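Mannan endo-1,4-beta-mannosidase (Cryptopygus antarcticus, PDB 4OOU) hydrolyses the beta-1,4-linked backbones of mannans at random internal linkages, cutting them to short products such as mannobiose and mannotriose. Local coordinates at residues V42-R47 and A80-H85; L127-F132 and P171-W176; L308-F313 and N333-A338. One frame throughout, in Å; residues are numbered along the deposited sequence.

Contact 1: V42-R47 and A80-H85; sequences VNFAWR and ARVWVH
A45 and W83 form the tight part of this contact: CB of A45 sits over one face of the five-membered ring of W83, 3.4 Å from CD1 of W83. N of W83 donates to O of A45 at 2.9 Å, and a cis peptide bond precedes A45. CB of A80 lies over one face of the F44 ring, 3.7 Å from CZ of F44. L65 and I69 of helix 58-74 also touch F44. This helix is the crossover of a beta-alpha-beta unit in the family 5 TIM barrel, and its parallel strands are joined by hydrogen bonds from N of R81 to O of V42 and from N of F44 to O of R81. The extended R81 chain, CG anti to its backbone N (chi1 -173°), carries the guanidinium to a salt bridge with E177 and a hydrogen bond with N180. ND2 of N43 is hydrogen-bonded to O of T340; the bond from NH1 of R81 to OD1 of N43 is doubtful because OD1 is modelled too close to CD of R81. Toward solvent the packing thins, and the partly exposed W46 turns its edge to the same face of W83, a substrate-binding residue, ring centroids 5.2 Å apart and planes at 60°.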
ATOM      1  N   VAL A  42       5.046  -6.039  -8.342  1.00 35.18           N
ATOM      2  CA  VAL A  42       5.248  -6.881  -7.168  1.00 36.44           C
ATOM      3  C   VAL A  42       5.386  -6.098  -5.870  1.00 37.78           C
ATOM      4  O   VAL A  42       5.687  -4.882  -5.860  1.00 34.26           O
ATOM      5  CB  VAL A  42       6.537  -7.705  -7.311  1.00 34.85           C
ATOM      6  CG1 VAL A  42       6.631  -8.282  -8.706  1.00 38.24           C
ATOM      7  CG2 VAL A  42       7.770  -6.862  -7.056  1.00 33.01           C
ATOM      8  N   ASN A  43       5.203  -6.835  -4.785  1.00 36.96           N
ATOM      9  CA  ASN A  43       5.664  -6.414  -3.487  1.00 38.21           C
ATOM     10  C   ASN A  43       7.085  -6.929  -3.291  1.00 36.24           C
ATOM     11  O   ASN A  43       7.340  -8.095  -3.581  1.00 33.71           O
ATOM     12  CB  ASN A  43       4.833  -7.069  -2.404  1.00 38.64           C
ATOM     13  CG  ASN A  43       3.489  -6.466  -2.273  1.00 39.09           C
ATOM     14  OD1 ASN A  43       3.304  -5.572  -1.454  1.00 40.15           O
ATOM     15  ND2 ASN A  43       2.522  -6.973  -3.038  1.00 40.04           N
ATOM     16  N   PHE A  44       7.989  -6.105  -2.749  1.00 34.27           N
ATOM     17  CA  PHE A  44       9.328  -6.606  -2.466  1.00 35.41           C
ATOM     18  C   PHE A  44       9.262  -7.647  -1.361  1.00 34.78           C
ATOM     19  O   PHE A  44       9.772  -8.779  -1.556  1.00 35.09           O
ATOM     20  CB  PHE A  44      10.372  -5.518  -2.197  1.00 37.04           C
ATOM     21  CG  PHE A  44      10.868  -4.799  -3.448  1.00 41.22           C
ATOM     22  CD1 PHE A  44      10.795  -5.381  -4.719  1.00 41.88           C
ATOM     23  CD2 PHE A  44      11.447  -3.530  -3.344  1.00 43.66           C
ATOM     24  CE1 PHE A  44      11.258  -4.707  -5.854  1.00 41.38           C
ATOM     25  CE2 PHE A  44      11.925  -2.865  -4.472  1.00 42.65           C
ATOM     26  CZ  PHE A  44      11.824  -3.457  -5.727  1.00 42.67           C
ATOM     27  N   ALA A  45       8.660  -7.332  -0.213  1.00 32.70           N
ATOM     28  CA  ALA A  45       8.243  -6.000   0.257  1.00 32.31           C
ATOM     29  C   ALA A  45       9.366  -5.411   1.104  1.00 31.67           C
ATOM     30  O   ALA A  45       9.255  -4.289   1.606  1.00 27.45           O
ATOM     31  CB  ALA A  45       6.974  -6.109   1.106  1.00 31.18           C
ATOM     32  N   TRP A  46      10.420  -6.205   1.308  1.00 31.24           N
ATOM     33  CA  TRP A  46      11.621  -5.747   1.984  1.00 31.65           C
ATOM     34  C   TRP A  46      12.797  -6.622   1.555  1.00 31.32           C
ATOM     35  O   TRP A  46      12.641  -7.579   0.812  1.00 30.43           O
ATOM     36  CB  TRP A  46      11.414  -5.780   3.495  1.00 33.48           C
ATOM     37  CG  TRP A  46      11.049  -7.127   3.990  1.00 35.66           C
ATOM     38  CD1 TRP A  46      11.904  -8.159   4.241  1.00 37.41           C
ATOM     39  CD2 TRP A  46       9.736  -7.614   4.262  1.00 37.91           C
ATOM     40  NE1 TRP A  46      11.207  -9.256   4.671  1.00 39.10           N
ATOM     41  CE2 TRP A  46       9.870  -8.952   4.699  1.00 38.55           C
ATOM     42  CE3 TRP A  46       8.452  -7.052   4.195  1.00 39.40           C
ATOM     43  CZ2 TRP A  46       8.765  -9.749   5.058  1.00 36.40           C
ATOM     44  CZ3 TRP A  46       7.347  -7.845   4.578  1.00 38.60           C
ATOM     45  CH2 TRP A  46       7.526  -9.178   5.007  1.00 37.56           C
ATOM     46  N   ARG A  47      13.983  -6.253   1.976  1.00 34.10           N
ATOM     47  CA  ARG A  47      15.141  -7.129   1.865  1.00 37.83           C
ATOM     48  C   ARG A  47      15.464  -7.524   3.308  1.00 34.71           C
ATOM     49  O   ARG A  47      15.450  -8.693   3.670  1.00 35.66           O
ATOM     50  CB  ARG A  47      16.265  -6.364   1.152  1.00 39.95           C
ATOM     51  CG  ARG A  47      17.679  -6.877   1.352  1.00 43.40           C
ATOM     52  CD  ARG A  47      17.871  -8.312   0.907  1.00 46.19           C
ATOM     53  NE  ARG A  47      19.267  -8.714   0.616  1.00 58.23           N
ATOM     54  CZ  ARG A  47      20.397  -8.270   1.206  1.00 66.99           C
ATOM     55  NH1 ARG A  47      20.429  -7.356   2.196  1.00 65.58           N
ATOM     56  NH2 ARG A  47      21.550  -8.763   0.782  1.00 67.31           N
ATOM     57  N   ALA A  80       6.530  -1.242  -7.730  1.00 34.11           N
ATOM     58  CA  ALA A  80       6.980  -2.017  -6.584  1.00 33.73           C
ATOM     59  C   ALA A  80       6.421  -1.419  -5.291  1.00 34.93           C
ATOM     60  O   ALA A  80       6.520  -0.215  -5.066  1.00 36.12           O
ATOM     61  CB  ALA A  80       8.496  -2.045  -6.532  1.00 34.08           C
ATOM     62  N   ARG A  81       5.816  -2.263  -4.457  1.00 35.98           N
ATOM     63  CA  ARG A  81       5.347  -1.862  -3.126  1.00 34.52           C
ATOM     64  C   ARG A  81       6.436  -2.294  -2.122  1.00 37.65           C
ATOM     65  O   ARG A  81       6.898  -3.464  -2.112  1.00 30.65           O
ATOM     66  CB  ARG A  81       4.027  -2.541  -2.828  1.00 33.62           C
ATOM     67  CG  ARG A  81       3.281  -2.136  -1.568  1.00 33.27           C
ATOM     68  CD  ARG A  81       2.028  -2.980  -1.463  1.00 29.72           C
ATOM     69  NE  ARG A  81       1.231  -2.707  -0.284  1.00 30.24           N
ATOM     70  CZ  ARG A  81       0.983  -3.559   0.708  1.00 29.36           C
ATOM     71  NH1 ARG A  81       1.498  -4.796   0.716  1.00 28.81           N
ATOM     72  NH2 ARG A  81       0.187  -3.177   1.699  1.00 25.56           N
ATOM     73  N   VAL A  82       6.866  -1.336  -1.299  1.00 37.79           N
ATOM     74  CA  VAL A  82       8.003  -1.565  -0.437  1.00 37.91           C
ATOM     75  C   VAL A  82       7.805  -0.869   0.892  1.00 35.99           C
ATOM     76  O   VAL A  82       7.326   0.247   0.942  1.00 33.76           O
ATOM     77  CB  VAL A  82       9.304  -1.112  -1.125  1.00 42.15           C
ATOM     78  CG1 VAL A  82       9.167   0.286  -1.669  1.00 40.64           C
ATOM     79  CG2 VAL A  82      10.502  -1.220  -0.175  1.00 45.81           C
ATOM     80  N   TRP A  83       8.173  -1.574   1.962  1.00 35.87           N
ATOM     81  CA  TRP A  83       7.809  -1.234   3.326  1.00 35.59           C
ATOM     82  C   TRP A  83       8.904  -0.391   3.990  1.00 36.28           C
ATOM     83  O   TRP A  83      10.091  -0.620   3.754  1.00 38.33           O
ATOM     84  CB  TRP A  83       7.572  -2.530   4.105  1.00 34.58           C
ATOM     85  CG  TRP A  83       6.311  -3.292   3.748  1.00 35.51           C
ATOM     86  CD1 TRP A  83       5.633  -3.289   2.560  1.00 33.18           C
ATOM     87  CD2 TRP A  83       5.599  -4.183   4.597  1.00 34.26           C
ATOM     88  NE1 TRP A  83       4.537  -4.094   2.637  1.00 31.13           N
ATOM     89  CE2 TRP A  83       4.498  -4.660   3.874  1.00 33.56           C
ATOM     90  CE3 TRP A  83       5.782  -4.613   5.907  1.00 36.54           C
ATOM     91  CZ2 TRP A  83       3.587  -5.530   4.417  1.00 36.06           C
ATOM     92  CZ3 TRP A  83       4.878  -5.476   6.450  1.00 35.10           C
ATOM     93  CH2 TRP A  83       3.795  -5.930   5.713  1.00 34.51           C
ATOM     94  N   VAL A  84       8.497   0.578   4.820  1.00 36.32           N
ATOM     95  CA  VAL A  84       9.427   1.543   5.442  1.00 34.90           C
ATOM     96  C   VAL A  84       9.556   1.464   6.982  1.00 34.13           C
ATOM     97  O   VAL A  84      10.504   0.844   7.489  1.00 36.54           O
ATOM     98  CB  VAL A  84       9.141   3.005   4.996  1.00 35.60           C
ATOM     99  CG1 VAL A  84      10.323   3.907   5.377  1.00 34.33           C
ATOM    100  CG2 VAL A  84       8.908   3.064   3.493  1.00 35.61           C
ATOM    101  N   HIS A  85       8.681   2.107   7.745  1.00 32.50           N
ATOM    102  CA  HIS A  85       8.853   2.022   9.196  1.00 33.13           C
ATOM    103  C   HIS A  85       8.655   0.571   9.696  1.00 31.76           C
ATOM    104  O   HIS A  85       9.464   0.063  10.497  1.00 30.33           O
ATOM    105  CB  HIS A  85       7.915   2.957   9.946  1.00 33.26           C
ATOM    106  CG  HIS A  85       7.953   4.358   9.453  1.00 31.98           C
ATOM    107  ND1 HIS A  85       9.098   4.931   8.945  1.00 33.62           N
ATOM    108  CD2 HIS A  85       6.991   5.305   9.389  1.00 30.98           C
ATOM    109  CE1 HIS A  85       8.830   6.166   8.554  1.00 31.68           C
ATOM    110  NE2 HIS A  85       7.562   6.420   8.827  1.00 31.08           N
TER

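Contact 2: L127-F132 and P171-W176; sequences LILVLF and PSLAAW
The W176 indole meets L131 at its edge, where CD1 of L131 lies near the ring plane, 3.9 Å from CE3 of W176. Over one face of the indole rests CG of L173, from the same strand, placed there because it stands anti to its own backbone N (chi1 -175°). L173 also reaches across to the neighbouring strand: CD1 of L173 comes within 3.5 Å of CG of L129, the two side chains crossing at about a right angle. L167 of helix 149-167 touches both L173 and W176, which puts this cluster between sheet and helix. On the other face of the sheet the packing is slight, with CG1 of I128 4.3 Å from CB of A175. N of L127 donates to O of S172 at 2.8 Å, and O of L127 accepts from N of A174 at 2.9 Å and, weakly, from N of A175. This double use marks a beta bulge, which shifts the register by one residue before N of L129 bonds to O of A175 at 3.0 Å. Parallel strands with helices packed on their outer face are the hallmark of the TIM barrel, here strands 126-133 and 173-177.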
ATOM      1  N   LEU A 127       7.023   3.484  -7.192  1.00 38.71           N
ATOM      2  CA  LEU A 127       7.081   2.935  -5.861  1.00 39.51           C
ATOM      3  C   LEU A 127       5.828   3.249  -5.074  1.00 36.93           C
ATOM      4  O   LEU A 127       5.262   4.322  -5.186  1.00 41.57           O
ATOM      5  CB  LEU A 127       8.303   3.480  -5.138  1.00 42.26           C
ATOM      6  CG  LEU A 127       9.644   2.925  -5.589  1.00 43.02           C
ATOM      7  CD1 LEU A 127      10.693   3.145  -4.501  1.00 44.45           C
ATOM      8  CD2 LEU A 127       9.552   1.439  -5.924  1.00 42.39           C
ATOM      9  N   ILE A 128       5.382   2.292  -4.288  1.00 36.30           N
ATOM     10  CA  ILE A 128       4.416   2.577  -3.255  1.00 35.75           C
ATOM     11  C   ILE A 128       5.169   2.358  -1.961  1.00 37.29           C
ATOM     12  O   ILE A 128       5.753   1.296  -1.728  1.00 37.20           O
ATOM     13  CB  ILE A 128       3.177   1.687  -3.332  1.00 37.26           C
ATOM     14  CG1 ILE A 128       2.362   2.009  -4.587  1.00 37.89           C
ATOM     15  CG2 ILE A 128       2.315   1.870  -2.072  1.00 38.04           C
ATOM     16  CD1 ILE A 128       1.340   0.939  -4.940  1.00 39.26           C
ATOM     17  N   LEU A 129       5.206   3.395  -1.139  1.00 38.77           N
ATOM     18  CA  LEU A 129       5.922   3.318   0.109  1.00 37.38           C
ATOM     19  C   LEU A 129       4.901   3.017   1.174  1.00 35.96           C
ATOM     20  O   LEU A 129       3.969   3.784   1.328  1.00 37.12           O
ATOM     21  CB  LEU A 129       6.583   4.659   0.372  1.00 36.46           C
ATOM     22  CG  LEU A 129       7.640   4.966  -0.676  1.00 38.04           C
ATOM     23  CD1 LEU A 129       8.527   6.128  -0.251  1.00 36.73           C
ATOM     24  CD2 LEU A 129       8.485   3.730  -0.993  1.00 37.72           C
ATOM     25  N   VAL A 130       5.055   1.916   1.906  1.00 34.88           N
ATOM     26  CA  VAL A 130       4.108   1.636   2.992  1.00 31.95           C
ATOM     27  C   VAL A 130       4.723   1.984   4.336  1.00 32.59           C
ATOM     28  O   VAL A 130       5.803   1.502   4.694  1.00 33.00           O
ATOM     29  CB  VAL A 130       3.414   0.248   2.900  1.00 32.21           C
ATOM     30  CG1 VAL A 130       4.286  -0.760   2.267  1.00 32.38           C
ATOM     31  CG2 VAL A 130       2.938  -0.266   4.260  1.00 34.86           C
ATOM     32  N   LEU A 131       4.019   2.864   5.057  1.00 31.31           N
ATOM     33  CA  LEU A 131       4.543   3.488   6.257  1.00 30.58           C
ATOM     34  C   LEU A 131       4.679   2.512   7.405  1.00 31.46           C
ATOM     35  O   LEU A 131       5.798   2.205   7.807  1.00 35.08           O
ATOM     36  CB  LEU A 131       3.667   4.680   6.653  1.00 30.75           C
ATOM     37  CG  LEU A 131       4.220   6.067   6.303  1.00 30.95           C
ATOM     38  CD1 LEU A 131       5.070   6.051   5.070  1.00 30.15           C
ATOM     39  CD2 LEU A 131       3.101   7.070   6.164  1.00 30.34           C
ATOM     40  N   PHE A 132       3.556   2.012   7.916  1.00 32.44           N
ATOM     41  CA  PHE A 132       3.576   1.059   9.026  1.00 34.77           C
ATOM     42  C   PHE A 132       2.909  -0.248   8.725  1.00 32.91           C
ATOM     43  O   PHE A 132       2.015  -0.350   7.898  1.00 39.00           O
ATOM     44  CB  PHE A 132       2.862   1.638  10.233  1.00 34.36           C
ATOM     45  CG  PHE A 132       3.465   2.914  10.732  1.00 35.07           C
ATOM     46  CD1 PHE A 132       4.541   2.895  11.595  1.00 37.51           C
ATOM     47  CD2 PHE A 132       2.930   4.128  10.376  1.00 33.78           C
ATOM     48  CE1 PHE A 132       5.084   4.090  12.064  1.00 38.29           C
ATOM     49  CE2 PHE A 132       3.441   5.319  10.856  1.00 33.87           C
ATOM     50  CZ  PHE A 132       4.527   5.302  11.691  1.00 36.05           C
ATOM     51  N   PRO A 171       8.784  11.819  -9.262  1.00 42.51           N
ATOM     52  CA  PRO A 171       7.637  11.266  -9.994  1.00 43.36           C
ATOM     53  C   PRO A 171       7.501   9.757  -9.837  1.00 43.63           C
ATOM     54  O   PRO A 171       6.402   9.212  -9.964  1.00 42.52           O
ATOM     55  CB  PRO A 171       7.954  11.631 -11.450  1.00 43.12           C
ATOM     56  CG  PRO A 171       8.856  12.816 -11.350  1.00 40.71           C
ATOM     57  CD  PRO A 171       9.726  12.497 -10.176  1.00 41.32           C
ATOM     58  N   SER A 172       8.640   9.132  -9.552  1.00 42.79           N
ATOM     59  CA  SER A 172       8.746   7.739  -9.221  1.00 44.33           C
ATOM     60  C   SER A 172       7.905   7.310  -7.996  1.00 42.20           C
ATOM     61  O   SER A 172       7.605   6.116  -7.842  1.00 40.30           O
ATOM     62  CB  SER A 172      10.205   7.411  -8.965  1.00 45.69           C
ATOM     63  OG  SER A 172      10.475   6.187  -9.604  1.00 56.80           O
ATOM     64  N   LEU A 173       7.560   8.266  -7.131  1.00 37.44           N
ATOM     65  CA  LEU A 173       6.772   7.977  -5.936  1.00 38.38           C
ATOM     66  C   LEU A 173       5.313   8.031  -6.286  1.00 37.92           C
ATOM     67  O   LEU A 173       4.704   9.099  -6.318  1.00 37.06           O
ATOM     68  CB  LEU A 173       7.075   8.965  -4.811  1.00 39.58           C
ATOM     69  CG  LEU A 173       6.429   8.773  -3.424  1.00 40.29           C
ATOM     70  CD1 LEU A 173       6.481   7.339  -2.955  1.00 43.74           C
ATOM     71  CD2 LEU A 173       7.136   9.640  -2.413  1.00 40.06           C
ATOM     72  N   ALA A 174       4.753   6.862  -6.564  1.00 35.43           N
ATOM     73  CA  ALA A 174       3.375   6.774  -6.962  1.00 36.16           C
ATOM     74  C   ALA A 174       2.417   7.097  -5.814  1.00 34.50           C
ATOM     75  O   ALA A 174       1.496   7.856  -5.985  1.00 33.27           O
ATOM     76  CB  ALA A 174       3.095   5.385  -7.524  1.00 35.75           C
ATOM     77  N   ALA A 175       2.641   6.509  -4.648  1.00 39.22           N
ATOM     78  CA  ALA A 175       1.688   6.634  -3.517  1.00 38.70           C
ATOM     79  C   ALA A 175       2.292   6.283  -2.160  1.00 38.84           C
ATOM     80  O   ALA A 175       3.278   5.531  -2.053  1.00 38.96           O
ATOM     81  CB  ALA A 175       0.496   5.747  -3.765  1.00 37.91           C
ATOM     82  N   TRP A 176       1.678   6.825  -1.117  1.00 39.66           N
ATOM     83  CA  TRP A 176       2.027   6.462   0.259  1.00 38.73           C
ATOM     84  C   TRP A 176       0.933   5.572   0.801  1.00 38.06           C
ATOM     85  O   TRP A 176      -0.244   5.838   0.594  1.00 37.49           O
ATOM     86  CB  TRP A 176       2.119   7.705   1.143  1.00 38.05           C
ATOM     87  CG  TRP A 176       3.002   8.766   0.594  1.00 38.12           C
ATOM     88  CD1 TRP A 176       2.740   9.599  -0.469  1.00 38.65           C
ATOM     89  CD2 TRP A 176       4.299   9.103   1.053  1.00 37.28           C
ATOM     90  NE1 TRP A 176       3.804  10.430  -0.697  1.00 38.29           N
ATOM     91  CE2 TRP A 176       4.780  10.148   0.221  1.00 39.96           C
ATOM     92  CE3 TRP A 176       5.119   8.614   2.072  1.00 40.38           C
ATOM     93  CZ2 TRP A 176       6.025  10.743   0.414  1.00 39.45           C
ATOM     94  CZ3 TRP A 176       6.350   9.183   2.253  1.00 39.61           C
ATOM     95  CH2 TRP A 176       6.792  10.253   1.433  1.00 42.29           C
TER

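Contact 3: L308-F313 and N333-A338; sequences LLIGEF and NGYNGA
I310 and Y335 make the apolar centre: CD1 of I310 stands over one face of the Y335 ring, 3.9 Å from its centroid and 13° off the ring normal. L308 comes to the edge of the same ring, with CD2 of L308 3.9 Å from CE1 of Y335 and close to the ring plane. The two segments belong to a beta-alpha-beta unit of the TIM barrel, strand 308-313, helix 323-332 and strand 337-340, and A330 of that helix touches both I310 and A338. An alanine in place of Y335 would probably leave CD1 of I310 and CD2 of L308 without their aromatic partner, open a gap beside strand 308-313, and lose the weak bonds from the phenol oxygen to the carbonyls of P293 and V296. Further along, F313 packs CE1 against CB of A338 at 3.8 Å; its ring gets there with CG held between the backbone N and the carbonyl carbon (chi1 77°). On the opposite face of the sheet, CD2 of L309 lies 3.6 Å from C of G337, and a CB on G337 would run into CD2 of L309. The backbone bonds come next. N of N336 donates to O of L308 at 2.8 Å, almost straight along the carbonyl direction, whereas N of I310 reaches O of G337 at 3.0 Å from well above the carbonyl plane. Beyond them E312, the nucleophile by similarity, turns away from strand 337-340; its carboxylate is shared between R81, at OE2, and Y282, whose OH is hydrogen-bonded to OE1.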
ATOM      1  N   LEU A 308      -9.165   0.865  -7.624  1.00 35.47           N
ATOM      2  CA  LEU A 308      -9.009  -0.294  -6.732  1.00 34.15           C
ATOM      3  C   LEU A 308      -7.835  -1.180  -7.207  1.00 35.91           C
ATOM      4  O   LEU A 308      -7.737  -1.556  -8.385  1.00 35.50           O
ATOM      5  CB  LEU A 308     -10.285  -1.124  -6.710  1.00 32.41           C
ATOM      6  CG  LEU A 308     -10.214  -2.421  -5.929  1.00 31.42           C
ATOM      7  CD1 LEU A 308      -9.908  -2.151  -4.481  1.00 30.70           C
ATOM      8  CD2 LEU A 308     -11.553  -3.123  -6.038  1.00 33.09           C
ATOM      9  N   LEU A 309      -6.939  -1.471  -6.276  1.00 35.33           N
ATOM     10  CA  LEU A 309      -5.677  -2.088  -6.565  1.00 34.40           C
ATOM     11  C   LEU A 309      -5.794  -3.406  -5.876  1.00 34.31           C
ATOM     12  O   LEU A 309      -6.235  -3.451  -4.725  1.00 36.36           O
ATOM     13  CB  LEU A 309      -4.559  -1.278  -5.893  1.00 34.90           C
ATOM     14  CG  LEU A 309      -3.042  -1.310  -6.196  1.00 35.18           C
ATOM     15  CD1 LEU A 309      -2.173  -1.256  -4.943  1.00 31.84           C
ATOM     16  CD2 LEU A 309      -2.602  -2.476  -7.066  1.00 35.84           C
ATOM     17  N   ILE A 310      -5.401  -4.473  -6.551  1.00 32.43           N
ATOM     18  CA  ILE A 310      -5.135  -5.719  -5.845  1.00 35.53           C
ATOM     19  C   ILE A 310      -3.703  -5.670  -5.343  1.00 37.16           C
ATOM     20  O   ILE A 310      -2.756  -5.923  -6.101  1.00 39.96           O
ATOM     21  CB  ILE A 310      -5.361  -6.974  -6.711  1.00 35.51           C
ATOM     22  CG1 ILE A 310      -6.762  -6.893  -7.344  1.00 35.88           C
ATOM     23  CG2 ILE A 310      -5.162  -8.226  -5.846  1.00 33.34           C
ATOM     24  CD1 ILE A 310      -7.127  -8.008  -8.299  1.00 36.97           C
ATOM     25  N   GLY A 311      -3.559  -5.387  -4.050  1.00 39.24           N
ATOM     26  CA  GLY A 311      -2.295  -4.901  -3.480  1.00 36.48           C
ATOM     27  C   GLY A 311      -1.312  -6.002  -3.209  1.00 34.54           C
ATOM     28  O   GLY A 311      -0.088  -5.802  -3.308  1.00 31.81           O
ATOM     29  N   GLU A 312      -1.852  -7.164  -2.864  1.00 33.97           N
ATOM     30  CA  GLU A 312      -1.073  -8.394  -2.785  1.00 32.84           C
ATOM     31  C   GLU A 312      -1.881  -9.589  -3.262  1.00 34.89           C
ATOM     32  O   GLU A 312      -3.101  -9.647  -3.095  1.00 33.65           O
ATOM     33  CB  GLU A 312      -0.680  -8.706  -1.361  1.00 35.77           C
ATOM     34  CG  GLU A 312      -0.019  -7.613  -0.535  1.00 34.66           C
ATOM     35  CD  GLU A 312       0.129  -8.055   0.911  1.00 35.58           C
ATOM     36  OE1 GLU A 312      -0.195  -9.238   1.221  1.00 33.37           O
ATOM     37  OE2 GLU A 312       0.543  -7.221   1.746  1.00 36.13           O
ATOM     38  N   PHE A 313      -1.189 -10.552  -3.854  1.00 36.26           N
ATOM     39  CA  PHE A 313      -1.763 -11.853  -4.139  1.00 37.69           C
ATOM     40  C   PHE A 313      -0.639 -12.840  -4.476  1.00 37.47           C
ATOM     41  O   PHE A 313       0.474 -12.425  -4.732  1.00 37.17           O
ATOM     42  CB  PHE A 313      -2.771 -11.737  -5.287  1.00 39.56           C
ATOM     43  CG  PHE A 313      -2.141 -11.619  -6.646  1.00 39.80           C
ATOM     44  CD1 PHE A 313      -1.775 -10.383  -7.151  1.00 40.29           C
ATOM     45  CD2 PHE A 313      -1.929 -12.753  -7.425  1.00 42.49           C
ATOM     46  CE1 PHE A 313      -1.204 -10.272  -8.400  1.00 41.26           C
ATOM     47  CE2 PHE A 313      -1.368 -12.650  -8.678  1.00 42.91           C
ATOM     48  CZ  PHE A 313      -0.998 -11.404  -9.158  1.00 44.94           C
ATOM     49  N   ASN A 333     -10.910  -7.395 -15.847  1.00 44.39           N
ATOM     50  CA  ASN A 333     -12.149  -7.323 -15.085  1.00 42.72           C
ATOM     51  C   ASN A 333     -12.189  -6.103 -14.214  1.00 41.65           C
ATOM     52  O   ASN A 333     -12.716  -6.118 -13.098  1.00 45.82           O
ATOM     53  CB  ASN A 333     -12.344  -8.607 -14.294  1.00 44.58           C
ATOM     54  CG  ASN A 333     -12.664  -9.783 -15.195  1.00 44.94           C
ATOM     55  OD1 ASN A 333     -11.858 -10.692 -15.367  1.00 45.03           O
ATOM     56  ND2 ASN A 333     -13.834  -9.748 -15.800  1.00 47.88           N
ATOM     57  N   GLY A 334     -11.624  -5.026 -14.743  1.00 41.95           N
ATOM     58  CA  GLY A 334     -11.814  -3.699 -14.181  1.00 39.41           C
ATOM     59  C   GLY A 334     -10.842  -3.249 -13.105  1.00 37.80           C
ATOM     60  O   GLY A 334     -10.934  -2.117 -12.637  1.00 38.47           O
ATOM     61  N   TYR A 335      -9.895  -4.082 -12.699  1.00 35.20           N
ATOM     62  CA  TYR A 335      -9.039  -3.628 -11.615  1.00 36.40           C
ATOM     63  C   TYR A 335      -7.975  -2.661 -12.111  1.00 36.14           C
ATOM     64  O   TYR A 335      -7.582  -2.699 -13.282  1.00 32.88           O
ATOM     65  CB  TYR A 335      -8.434  -4.781 -10.842  1.00 35.83           C
ATOM     66  CG  TYR A 335      -9.471  -5.668 -10.225  1.00 37.13           C
ATOM     67  CD1 TYR A 335      -9.951  -5.417  -8.949  1.00 38.49           C
ATOM     68  CD2 TYR A 335      -9.985  -6.753 -10.926  1.00 36.28           C
ATOM     69  CE1 TYR A 335     -10.925  -6.220  -8.385  1.00 39.64           C
ATOM     70  CE2 TYR A 335     -10.934  -7.576 -10.363  1.00 38.21           C
ATOM     71  CZ  TYR A 335     -11.400  -7.310  -9.096  1.00 40.33           C
ATOM     72  OH  TYR A 335     -12.340  -8.135  -8.550  1.00 40.41           O
ATOM     73  N   ASN A 336      -7.493  -1.820 -11.204  1.00 35.30           N
ATOM     74  CA  ASN A 336      -6.526  -0.808 -11.580  1.00 37.65           C
ATOM     75  C   ASN A 336      -5.098  -1.156 -11.296  1.00 35.47           C
ATOM     76  O   ASN A 336      -4.208  -0.400 -11.660  1.00 35.01           O
ATOM     77  CB  ASN A 336      -6.901   0.481 -10.920  1.00 38.42           C
ATOM     78  CG  ASN A 336      -8.251   0.915 -11.358  1.00 38.87           C
ATOM     79  OD1 ASN A 336      -8.404   1.492 -12.424  1.00 40.23           O
ATOM     80  ND2 ASN A 336      -9.246   0.584 -10.574  1.00 39.73           N
ATOM     81  N   GLY A 337      -4.869  -2.290 -10.647  1.00 32.79           N
ATOM     82  CA  GLY A 337      -3.551  -2.905 -10.690  1.00 30.37           C
ATOM     83  C   GLY A 337      -3.531  -4.281 -10.034  1.00 31.68           C
ATOM     84  O   GLY A 337      -4.546  -4.710  -9.469  1.00 28.79           O
ATOM     85  N   ALA A 338      -2.374  -4.956 -10.086  1.00 28.50           N
ATOM     86  CA  ALA A 338      -2.188  -6.256  -9.410  1.00 29.14           C
ATOM     87  C   ALA A 338      -0.730  -6.521  -9.076  1.00 29.70           C
ATOM     88  O   ALA A 338       0.149  -6.433  -9.958  1.00 26.15           O
ATOM     89  CB  ALA A 338      -2.720  -7.389 -10.262  1.00 28.59           C
TER

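How the contacts relate
Contacts 1 and 2 have centres about 10 Å apart and share the seam between strands 79-86 and 126-133, where N of I128 probably bonds to O of A80, and N of V84 to O of V130, each at 2.9 Å. Contact 3 lies about 17 Å from contact 1, centre to centre, yet the two meet in the active site: NH1 of R81 is 2.8 Å from OE2 of E312, the probable nucleophile. A Tris molecule, probably from the crystallisation liquor, is hydrogen-bonded to OE2 of E312 and lies about 4 Å from the side chain of W83. Contacts 2 and 3, centres about 16 Å apart, touch through CD1 of I128 and CD1 of L309, at 4.1 Å.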